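Local coordinates for protein thiamin pyrophosphokinase (Saccharomyces cerevisiae, PDB 1IG0) that transfers a diphosphate group from ATP to thiamine, making the cofactor thiamine diphosphate together with AMP, and works as a homodimer, at residues B[260-266]-B[296-302]; B[248-254]-B[304-310]. All blocks are in the same frame, centred on the assembly; numbering follows the deposited sequence.

Contact 1 (B[260-266]-B[296-302]); sequences TLVKETR and CFIDTKD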
# COMPACT_ATOMS: atom_id res chain seq x y z
N THR B 260 7.56 -0.76 16.72
CA THR B 260 7.62 0.19 17.82
C THR B 260 6.71 -0.27 18.95
O THR B 260 6.25 -1.41 18.97
CB THR B 260 7.20 1.61 17.36
OG1 THR B 260 7.42 2.55 18.43
CG2 THR B 260 5.73 1.64 16.95
N LEU B 261 6.47 0.63 19.90
CA LEU B 261 5.64 0.32 21.05
C LEU B 261 4.53 1.36 21.18
O LEU B 261 4.80 2.56 21.17
CB LEU B 261 6.49 0.32 22.31
CG LEU B 261 5.82 0.07 23.67
CD1 LEU B 261 5.33 -1.37 23.75
CD2 LEU B 261 6.83 0.34 24.78
N VAL B 262 3.29 0.89 21.29
CA VAL B 262 2.18 1.81 21.47
C VAL B 262 2.04 1.94 22.98
O VAL B 262 1.40 1.11 23.63
CB VAL B 262 0.87 1.26 20.87
CG1 VAL B 262 -0.26 2.26 21.09
CG2 VAL B 262 1.05 1.00 19.38
N LYS B 263 2.66 2.97 23.53
CA LYS B 263 2.63 3.20 24.96
C LYS B 263 1.21 3.31 25.50
O LYS B 263 0.88 2.74 26.54
CB LYS B 263 3.41 4.47 25.31
CG LYS B 263 3.40 4.80 26.79
CD LYS B 263 4.42 5.87 27.14
CE LYS B 263 4.41 6.14 28.64
NZ LYS B 263 4.51 4.86 29.41
N GLU B 264 0.37 4.05 24.78
CA GLU B 264 -1.01 4.23 25.21
C GLU B 264 -1.86 4.99 24.20
O GLU B 264 -1.37 5.87 23.49
CB GLU B 264 -1.05 4.97 26.55
CG GLU B 264 -2.40 5.61 26.87
CD GLU B 264 -2.38 6.39 28.17
OE1 GLU B 264 -1.41 7.14 28.40
OE2 GLU B 264 -3.35 6.27 28.95
N THR B 265 -3.13 4.62 24.13
CA THR B 265 -4.09 5.29 23.27
C THR B 265 -5.34 5.50 24.11
O THR B 265 -5.64 4.70 24.99
CB THR B 265 -4.47 4.44 22.04
OG1 THR B 265 -5.19 3.28 22.45
CG2 THR B 265 -3.23 4.03 21.27
N ARG B 266 -6.04 6.59 23.84
CA ARG B 266 -7.27 6.92 24.54
C ARG B 266 -8.22 7.47 23.48
O ARG B 266 -7.88 8.42 22.78
CB ARG B 266 -7.02 7.99 25.61
CG ARG B 266 -6.13 7.56 26.76
CD ARG B 266 -6.03 8.67 27.81
NE ARG B 266 -5.26 8.26 28.98
CZ ARG B 266 -5.05 9.03 30.05
NH1 ARG B 266 -5.57 10.25 30.10
NH2 ARG B 266 -4.33 8.58 31.06
N CYS B 296 -8.86 11.94 19.95
CA CYS B 296 -8.23 10.66 20.20
C CYS B 296 -6.75 10.90 20.50
O CYS B 296 -6.10 11.69 19.82
CB CYS B 296 -8.38 9.76 18.97
SG CYS B 296 -7.53 8.18 19.09
N PHE B 297 -6.23 10.21 21.51
CA PHE B 297 -4.84 10.35 21.90
C PHE B 297 -4.04 9.10 21.57
O PHE B 297 -4.45 7.99 21.91
CB PHE B 297 -4.75 10.63 23.40
CG PHE B 297 -3.34 10.78 23.91
CD1 PHE B 297 -2.55 11.87 23.54
CD2 PHE B 297 -2.80 9.83 24.78
CE1 PHE B 297 -1.26 12.02 24.03
CE2 PHE B 297 -1.51 9.97 25.28
CZ PHE B 297 -0.73 11.06 24.91
N ILE B 298 -2.91 9.28 20.89
CA ILE B 298 -2.05 8.16 20.52
C ILE B 298 -0.62 8.47 20.94
O ILE B 298 -0.04 9.46 20.50
CB ILE B 298 -2.10 7.88 19.01
CG1 ILE B 298 -3.51 7.46 18.60
CG2 ILE B 298 -1.09 6.79 18.64
CD1 ILE B 298 -3.71 7.29 17.11
N ASP B 299 -0.06 7.61 21.79
CA ASP B 299 1.30 7.79 22.28
C ASP B 299 2.17 6.60 21.90
O ASP B 299 2.04 5.52 22.47
CB ASP B 299 1.28 7.96 23.80
CG ASP B 299 2.65 8.25 24.38
OD1 ASP B 299 3.64 8.24 23.62
OD2 ASP B 299 2.75 8.48 25.60
N THR B 300 3.05 6.81 20.93
CA THR B 300 3.95 5.76 20.47
C THR B 300 5.40 6.10 20.79
O THR B 300 5.76 7.27 20.92
CB THR B 300 3.82 5.52 18.96
OG1 THR B 300 4.00 6.75 18.25
CG2 THR B 300 2.45 4.93 18.63
N LYS B 301 6.24 5.07 20.91
CA LYS B 301 7.66 5.24 21.21
C LYS B 301 8.39 5.88 20.03
O LYS B 301 9.31 6.68 20.21
CB LYS B 301 8.27 3.88 21.53
CG LYS B 301 9.65 3.94 22.15
CD LYS B 301 10.22 2.54 22.32
CE LYS B 301 11.34 2.51 23.34
NZ LYS B 301 10.84 2.86 24.69
N ASP B 302 7.98 5.50 18.82
CA ASP B 302 8.57 6.03 17.60
C ASP B 302 7.45 6.49 16.69
O ASP B 302 6.30 6.08 16.86
CB ASP B 302 9.40 4.96 16.89
CG ASP B 302 10.41 4.29 17.81
OD1 ASP B 302 10.07 3.27 18.44
OD2 ASP B 302 11.55 4.80 17.91
O HOH W 1 1.16 7.99 27.96

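Contact 2 (B[248-254]-B[304-310]); sequences IGNCGLL and IILNVEI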
# COMPACT_ATOMS: atom_id res chain seq x y z
N ILE B 248 -15.85 10.53 8.53
CA ILE B 248 -14.82 9.60 8.98
C ILE B 248 -15.30 8.18 9.27
O ILE B 248 -16.36 7.97 9.85
CB ILE B 248 -14.11 10.14 10.25
CG1 ILE B 248 -13.58 11.55 9.97
CG2 ILE B 248 -12.96 9.22 10.65
CD1 ILE B 248 -12.63 11.65 8.78
N GLY B 249 -14.49 7.21 8.83
CA GLY B 249 -14.81 5.82 9.05
C GLY B 249 -13.85 5.22 10.07
O GLY B 249 -13.70 5.74 11.17
N ASN B 250 -13.20 4.12 9.69
CA ASN B 250 -12.25 3.47 10.58
C ASN B 250 -10.87 4.11 10.47
O ASN B 250 -10.68 5.07 9.73
CB ASN B 250 -12.15 1.98 10.24
CG ASN B 250 -13.48 1.27 10.38
OD1 ASN B 250 -14.11 1.31 11.44
ND2 ASN B 250 -13.92 0.60 9.32
N CYS B 251 -9.91 3.56 11.20
CA CYS B 251 -8.54 4.07 11.18
C CYS B 251 -7.59 2.95 11.55
O CYS B 251 -8.02 1.92 12.08
CB CYS B 251 -8.38 5.23 12.17
SG CYS B 251 -8.55 4.80 13.92
N GLY B 252 -6.31 3.15 11.29
CA GLY B 252 -5.33 2.13 11.61
C GLY B 252 -3.99 2.71 12.01
O GLY B 252 -3.56 3.74 11.49
N LEU B 253 -3.34 2.05 12.96
CA LEU B 253 -2.03 2.46 13.44
C LEU B 253 -1.05 1.55 12.71
O LEU B 253 -0.95 0.36 13.01
CB LEU B 253 -1.93 2.28 14.96
CG LEU B 253 -2.68 3.31 15.81
CD1 LEU B 253 -4.17 3.30 15.48
CD2 LEU B 253 -2.46 3.01 17.28
N LEU B 254 -0.31 2.12 11.76
CA LEU B 254 0.60 1.34 10.93
C LEU B 254 2.09 1.58 11.13
O LEU B 254 2.62 2.62 10.72
CB LEU B 254 0.24 1.59 9.47
CG LEU B 254 -1.27 1.73 9.23
CD1 LEU B 254 -1.54 2.22 7.82
CD2 LEU B 254 -1.96 0.39 9.49
N ILE B 304 4.80 6.77 13.80
CA ILE B 304 4.07 5.72 13.10
C ILE B 304 3.17 6.36 12.05
O ILE B 304 2.94 7.57 12.07
CB ILE B 304 3.17 4.89 14.05
CG1 ILE B 304 2.03 5.76 14.59
CG2 ILE B 304 4.00 4.32 15.19
CD1 ILE B 304 0.87 4.95 15.15
N ILE B 305 2.68 5.55 11.13
CA ILE B 305 1.79 6.04 10.08
C ILE B 305 0.35 5.76 10.49
O ILE B 305 0.05 4.68 11.00
CB ILE B 305 2.06 5.34 8.73
CG1 ILE B 305 3.53 5.49 8.35
CG2 ILE B 305 1.16 5.93 7.66
CD1 ILE B 305 4.00 6.93 8.21
N LEU B 306 -0.52 6.73 10.27
CA LEU B 306 -1.93 6.57 10.60
C LEU B 306 -2.75 6.77 9.34
O LEU B 306 -2.48 7.67 8.54
CB LEU B 306 -2.35 7.61 11.65
CG LEU B 306 -3.79 7.54 12.15
CD1 LEU B 306 -3.96 6.33 13.05
CD2 LEU B 306 -4.13 8.80 12.90
N ASN B 307 -3.74 5.91 9.15
CA ASN B 307 -4.61 6.04 8.00
C ASN B 307 -5.99 6.26 8.59
O ASN B 307 -6.40 5.57 9.52
CB ASN B 307 -4.58 4.78 7.13
CG ASN B 307 -5.50 3.69 7.63
OD1 ASN B 307 -6.65 3.58 7.19
ND2 ASN B 307 -5.00 2.88 8.55
N VAL B 308 -6.69 7.26 8.07
CA VAL B 308 -8.03 7.56 8.54
C VAL B 308 -8.97 7.45 7.36
O VAL B 308 -8.88 8.21 6.40
CB VAL B 308 -8.12 8.99 9.13
CG1 VAL B 308 -9.55 9.30 9.53
CG2 VAL B 308 -7.19 9.11 10.33
N GLU B 309 -9.87 6.47 7.43
CA GLU B 309 -10.83 6.26 6.36
C GLU B 309 -11.72 7.49 6.23
O GLU B 309 -12.22 8.02 7.22
CB GLU B 309 -11.68 5.02 6.65
CG GLU B 309 -12.84 4.84 5.69
CD GLU B 309 -13.57 3.53 5.91
OE1 GLU B 309 -13.79 3.17 7.08
OE2 GLU B 309 -13.93 2.88 4.91
N ILE B 310 -11.89 7.94 4.99
CA ILE B 310 -12.72 9.10 4.72
C ILE B 310 -13.81 8.76 3.71
O ILE B 310 -13.66 7.85 2.90
CB ILE B 310 -11.90 10.28 4.15
CG1 ILE B 310 -11.13 9.82 2.92
CG2 ILE B 310 -10.97 10.82 5.22
CD1 ILE B 310 -10.38 10.93 2.21

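Contact 1 (B[260-266]-B[296-302])
Strands 260-266 and 296-300 pair antiparallel, their axes 4.6 Å apart at closest, in one sheet of the C-terminal beta sandwich, and a classic beta bulge interrupts them: Lys-263 and Glu-264 both lie opposite Asp-299. Backbone bonds run up to and through the bulge. Arg-266 N to Phe-297 O (2.9 Å) and Phe-297 N to Arg-266 O (2.7 Å) close one hydrogen-bonded pair; at the bulge, Glu-264 N to Asp-299 O (3.2 Å) and Asp-299 N to Glu-264 O (2.8 Å) close the next; beyond it Lys-301 N reaches Leu-261 O at 2.9 Å. On one face sit Val-262, Thr-265, Ile-298 and Thr-300, compact beta-branched residues suited to a buried sheet surface. There Thr-265 bonds through OG1 to Asp-271 and the backbone of Val-272, a residue of the thiamine pocket. The other face is polar around the Phe-297 ring. Arg-266 NE meets Glu-264 OE2 at 2.8 Å in a salt bridge, while its NH1 pairs with Asp-17; Glu-264 OE1 lies at the ring edge, 4.2 Å from Phe-297 CE2. Water 1 bridges two carboxylates, donating to Glu-264 OE1 (2.7 Å) and Asp-299 OD2 (2.9 Å). At the start of strand 260-266, Thr-260 OG1 donates to Asp-302 OD1, just past strand 296-300, at 2.7 Å.

Contact 2 (B[248-254]-B[304-310])
Six main-chain hydrogen bonds join 248-254 to 304-310. Leu-254 N gives to Ile-305 O (2.7 Å) and Ile-305 N to Leu-254 O (3.0 Å); Gly-252 N to Asn-307 O (3.0 Å) and Asn-307 N to Gly-252 O (3.2 Å) follow. Glu-309 N then finds Asn-250 O at 2.8 Å, and Gly-249 N finds Glu-309 O at 2.9 Å. The register slips by one between Ile-248 and Cys-251, a beta bulge in these neighbouring antiparallel strands of the large mixed sheet. At the bulge Glu-309 substitutes a side-chain acceptor, OE1 taking Asn-250 N at 2.8 Å; the same oxygen makes a long, weak ion pair with Arg-195 of the second subunit. Glycine suits positions 249 and 252, where a CB would clash with Glu-309 OE1 and Asn-307 ND2 respectively. The other edges of the strands are also used: Cys-251 bonds through its backbone to Asn-288 and Leu-306 to Phe-228. Apolar side chains fill one face, with Ile-248 CG2 3.6 Å from Val-308 CG1 and Leu-253 CD1 3.9 Å from Leu-306 CD1.

From the N terminus the chain reaches 248-254 first, just after helix 241-247, then turns into 260-266. The segment between 260-266 and 296-302 carries Trp-270, Trp-275 and Ser-285 to Asn-288 of the thiamine pocket, and contact 1 closes this loop. A short turn later, 304-310 returns to 248-254, so contact 2 closes a wider loop with contact 1 nested inside. The connections from 248-254 to 260-266 and from 295-300 to 304-310 both pass between the ten-strand and the five-strand sheet, which places the two pairs face to face as layers of the sandwich: Thr-265 CG2 and Ile-298 CG2 each lie 4.2 Å from Leu-253 CD2, and Thr-260 CG2 lies 3.6 Å from Ile-304 CG2.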